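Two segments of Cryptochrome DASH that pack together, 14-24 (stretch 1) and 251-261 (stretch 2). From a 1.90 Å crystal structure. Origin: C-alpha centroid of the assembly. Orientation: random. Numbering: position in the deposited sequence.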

# COMPACT_ATOMS: atom_id res chain seq x y z
N GLU A 14 -7.03 -21.49 9.57
CA GLU A 14 -5.60 -21.25 9.74
C GLU A 14 -5.34 -19.77 9.97
O GLU A 14 -4.52 -19.40 10.80
CB GLU A 14 -4.83 -21.70 8.50
CG GLU A 14 -4.83 -23.19 8.28
CD GLU A 14 -4.00 -23.57 7.08
OE1 GLU A 14 -4.34 -23.11 5.97
OE2 GLU A 14 -3.02 -24.32 7.24
N ILE A 15 -6.04 -18.93 9.21
CA ILE A 15 -5.88 -17.49 9.36
C ILE A 15 -6.31 -17.09 10.76
O ILE A 15 -5.62 -16.33 11.43
CB ILE A 15 -6.71 -16.71 8.32
CG1 ILE A 15 -6.13 -16.91 6.92
CG2 ILE A 15 -6.73 -15.22 8.66
CD1 ILE A 15 -6.94 -16.26 5.82
N ASP A 16 -7.43 -17.62 11.23
CA ASP A 16 -7.89 -17.26 12.57
C ASP A 16 -6.95 -17.71 13.69
O ASP A 16 -6.76 -16.98 14.66
CB ASP A 16 -9.31 -17.80 12.82
CG ASP A 16 -10.36 -17.06 12.01
OD1 ASP A 16 -10.13 -15.88 11.66
OD2 ASP A 16 -11.42 -17.66 11.73
N SER A 17 -6.37 -18.90 13.58
CA SER A 17 -5.48 -19.37 14.64
C SER A 17 -4.14 -18.63 14.62
O SER A 17 -3.56 -18.36 15.67
CB SER A 17 -5.25 -20.88 14.55
OG SER A 17 -4.61 -21.23 13.34
N VAL A 18 -3.65 -18.31 13.42
CA VAL A 18 -2.39 -17.59 13.30
C VAL A 18 -2.55 -16.17 13.85
O VAL A 18 -1.66 -15.66 14.53
CB VAL A 18 -1.92 -17.52 11.82
CG1 VAL A 18 -0.74 -16.56 11.69
CG2 VAL A 18 -1.50 -18.90 11.35
N ALA A 19 -3.69 -15.55 13.56
CA ALA A 19 -3.96 -14.21 14.04
C ALA A 19 -4.01 -14.22 15.57
O ALA A 19 -3.42 -13.35 16.23
CB ALA A 19 -5.30 -13.70 13.48
N ILE A 20 -4.70 -15.20 16.13
CA ILE A 20 -4.79 -15.31 17.58
C ILE A 20 -3.41 -15.49 18.20
O ILE A 20 -3.09 -14.85 19.20
CB ILE A 20 -5.70 -16.50 17.99
CG1 ILE A 20 -7.15 -16.18 17.65
CG2 ILE A 20 -5.56 -16.77 19.49
CD1 ILE A 20 -8.09 -17.35 17.79
N LYS A 21 -2.58 -16.35 17.61
CA LYS A 21 -1.24 -16.56 18.16
C LYS A 21 -0.39 -15.31 18.03
O LYS A 21 0.36 -14.96 18.95
CB LYS A 21 -0.54 -17.73 17.46
CG LYS A 21 -1.21 -19.07 17.69
CD LYS A 21 -0.26 -20.25 17.48
CE LYS A 21 0.81 -20.34 18.57
NZ LYS A 21 2.05 -19.56 18.25
N THR A 22 -0.50 -14.62 16.91
CA THR A 22 0.28 -13.41 16.70
C THR A 22 -0.15 -12.28 17.65
O THR A 22 0.69 -11.63 18.26
CB THR A 22 0.17 -12.94 15.23
OG1 THR A 22 0.68 -13.98 14.38
CG2 THR A 22 0.99 -11.68 15.00
N PHE A 23 -1.46 -12.06 17.79
CA PHE A 23 -1.95 -11.02 18.69
C PHE A 23 -1.45 -11.35 20.10
O PHE A 23 -1.06 -10.47 20.86
CB PHE A 23 -3.49 -10.99 18.69
CG PHE A 23 -4.09 -10.49 17.39
CD1 PHE A 23 -5.41 -10.79 17.06
CD2 PHE A 23 -3.34 -9.69 16.52
CE1 PHE A 23 -5.98 -10.30 15.88
CE2 PHE A 23 -3.90 -9.20 15.34
CZ PHE A 23 -5.22 -9.50 15.02
N GLU A 24 -1.47 -12.63 20.41
CA GLU A 24 -1.02 -13.14 21.69
C GLU A 24 0.46 -12.82 21.90
O GLU A 24 0.85 -12.30 22.95
CB GLU A 24 -1.23 -14.65 21.71
CG GLU A 24 -1.55 -15.25 23.06
CD GLU A 24 -2.14 -16.64 22.92
OE1 GLU A 24 -1.41 -17.55 22.46
OE2 GLU A 24 -3.33 -16.82 23.26
N GLY A 251 -7.55 -7.24 4.99
CA GLY A 251 -7.58 -7.36 6.43
C GLY A 251 -6.29 -7.69 7.17
O GLY A 251 -5.40 -8.35 6.65
N GLU A 252 -6.23 -7.22 8.41
CA GLU A 252 -5.09 -7.48 9.29
C GLU A 252 -4.91 -8.98 9.51
O GLU A 252 -3.79 -9.48 9.50
CB GLU A 252 -5.31 -6.77 10.63
CG GLU A 252 -4.37 -7.21 11.75
CD GLU A 252 -4.46 -6.32 12.98
OE1 GLU A 252 -5.57 -5.81 13.28
OE2 GLU A 252 -3.44 -6.13 13.67
N SER A 253 -6.01 -9.71 9.73
CA SER A 253 -5.90 -11.15 9.96
C SER A 253 -5.19 -11.83 8.80
O SER A 253 -4.25 -12.60 9.00
CB SER A 253 -7.29 -11.76 10.14
OG SER A 253 -7.92 -11.20 11.28
N ALA A 254 -5.64 -11.54 7.58
CA ALA A 254 -5.03 -12.13 6.40
C ALA A 254 -3.60 -11.63 6.24
O ALA A 254 -2.71 -12.37 5.83
CB ALA A 254 -5.86 -11.80 5.15
N GLY A 255 -3.38 -10.37 6.60
CA GLY A 255 -2.04 -9.81 6.48
C GLY A 255 -1.02 -10.50 7.36
O GLY A 255 0.06 -10.87 6.89
N VAL A 256 -1.32 -10.66 8.64
CA VAL A 256 -0.35 -11.33 9.50
C VAL A 256 -0.26 -12.80 9.08
O VAL A 256 0.75 -13.46 9.29
CB VAL A 256 -0.70 -11.21 11.00
CG1 VAL A 256 -0.82 -9.72 11.38
CG2 VAL A 256 -1.98 -11.95 11.31
N GLY A 257 -1.33 -13.29 8.45
CA GLY A 257 -1.32 -14.66 7.96
C GLY A 257 -0.30 -14.81 6.85
O GLY A 257 0.38 -15.84 6.75
N ARG A 258 -0.16 -13.78 6.01
CA ARG A 258 0.80 -13.82 4.91
C ARG A 258 2.23 -13.70 5.43
O ARG A 258 3.15 -14.31 4.88
CB ARG A 258 0.51 -12.71 3.88
CG ARG A 258 1.52 -12.60 2.74
CD ARG A 258 1.72 -13.92 1.97
NE ARG A 258 2.79 -13.77 0.98
CZ ARG A 258 3.19 -14.72 0.14
NH1 ARG A 258 2.61 -15.92 0.14
NH2 ARG A 258 4.17 -14.47 -0.72
N VAL A 259 2.43 -12.90 6.48
CA VAL A 259 3.77 -12.77 7.06
C VAL A 259 4.15 -14.17 7.59
O VAL A 259 5.25 -14.66 7.37
CB VAL A 259 3.80 -11.74 8.22
CG1 VAL A 259 5.13 -11.80 8.93
CG2 VAL A 259 3.63 -10.33 7.65
N PHE A 260 3.21 -14.80 8.28
CA PHE A 260 3.45 -16.15 8.80
C PHE A 260 3.72 -17.12 7.66
O PHE A 260 4.67 -17.90 7.69
CB PHE A 260 2.23 -16.61 9.59
CG PHE A 260 2.24 -18.07 9.92
CD1 PHE A 260 3.06 -18.57 10.94
CD2 PHE A 260 1.44 -18.96 9.21
CE1 PHE A 260 3.08 -19.93 11.23
CE2 PHE A 260 1.46 -20.33 9.49
CZ PHE A 260 2.28 -20.81 10.50
N GLU A 261 2.88 -17.06 6.63
CA GLU A 261 3.00 -17.96 5.49
C GLU A 261 4.33 -17.87 4.74
O GLU A 261 4.98 -18.89 4.47
CB GLU A 261 1.85 -17.70 4.52
CG GLU A 261 1.86 -18.59 3.30
CD GLU A 261 0.68 -18.31 2.39
OE1 GLU A 261 0.71 -17.31 1.64
OE2 GLU A 261 -0.30 -19.09 2.45
O HOH W 1 -3.45 -14.77 10.29
O HOH W 2 -8.88 -13.01 13.01
O HOH W 3 1.93 -13.33 11.78

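Residues 14-24 are helical throughout, and residues 252-261 form a second helix, with Gly251 at its N-cap position. The axes cross almost at right angles (85°) and approach to 8.6 Å, so contact is concentrated around the crossing. The nearest backbone pairs, Ile15 CA to Gly257 CA and Ala19 CA to Ser253 CA, are both 5.5 Å apart. Together the stretches bury 448 Å², and no direct hydrogen bond or salt bridge joins them; packing and bridging waters make the interface.

The apolar packing begins where the backbones are close. Gly257 has no side chain, and Val18 CG1 lies 4.2 Å from Gly257 CA. A CB on Gly257 would point toward the first helix, 3.9 Å from Ile15 CG1, and this modelled Gly257 CB would be crowded by Ala254 O of its own helix, 3.2 Å away. Ala19 is similarly economical: its CA comes within 4.1 Å of Val256 CG2, and its CB lies 4.3 Å from the same methyl. Val256, whose CA-to-CB bond points toward the first helix, also meets Thr22, with Thr22 CG2 4.4 Å from Val256 CB. The CA-to-CB bond of Ile15 points sideways, and its CG2 lies 3.6 Å from Ser253 O and 3.8 Å from Ser253 CB.

Val18 has the largest covered area in the interface, 69 Å². Its CA-to-CB bond points toward the other helix, and its t rotamer sets CG1 3.6 Å from Phe260 CB while CG2 sits 4.0 Å from the centroid of the Phe260 ring. The latter methyl is 25° off the ring normal, which identifies a CH-pi contact over the face. At Phe23 the CA-to-CB bond points sideways, but in the m rotamer the end of the side chain comes nearer, with CE2 3.5 Å from Glu252 OE2; the approach is oblique, and both carboxylate oxygens of Glu252 are hydrogen-bonded elsewhere in the structure.

Three waters supply the polar links. Water 1 donates to Ile15 O (2.9 Å from its O) and Ser253 O (2.6 Å), joining backbone carbonyls that also accept helical hydrogen bonds. Water 3 similarly donates to Thr22 OG1 (3.0 Å from its O) and Val256 O (2.8 Å). Thr22 suits this place because OG1 also donates to Val18 O at 2.9 Å, satisfying the hydroxyl within its helix, while CG2 packs against Val256. Water 2 donates to Ser253 OG (2.7 Å from its O) and, through a weak bond, to Asp16 OD1 (3.4 Å), extending the bridge to a residue whose CA-to-CB bond points away.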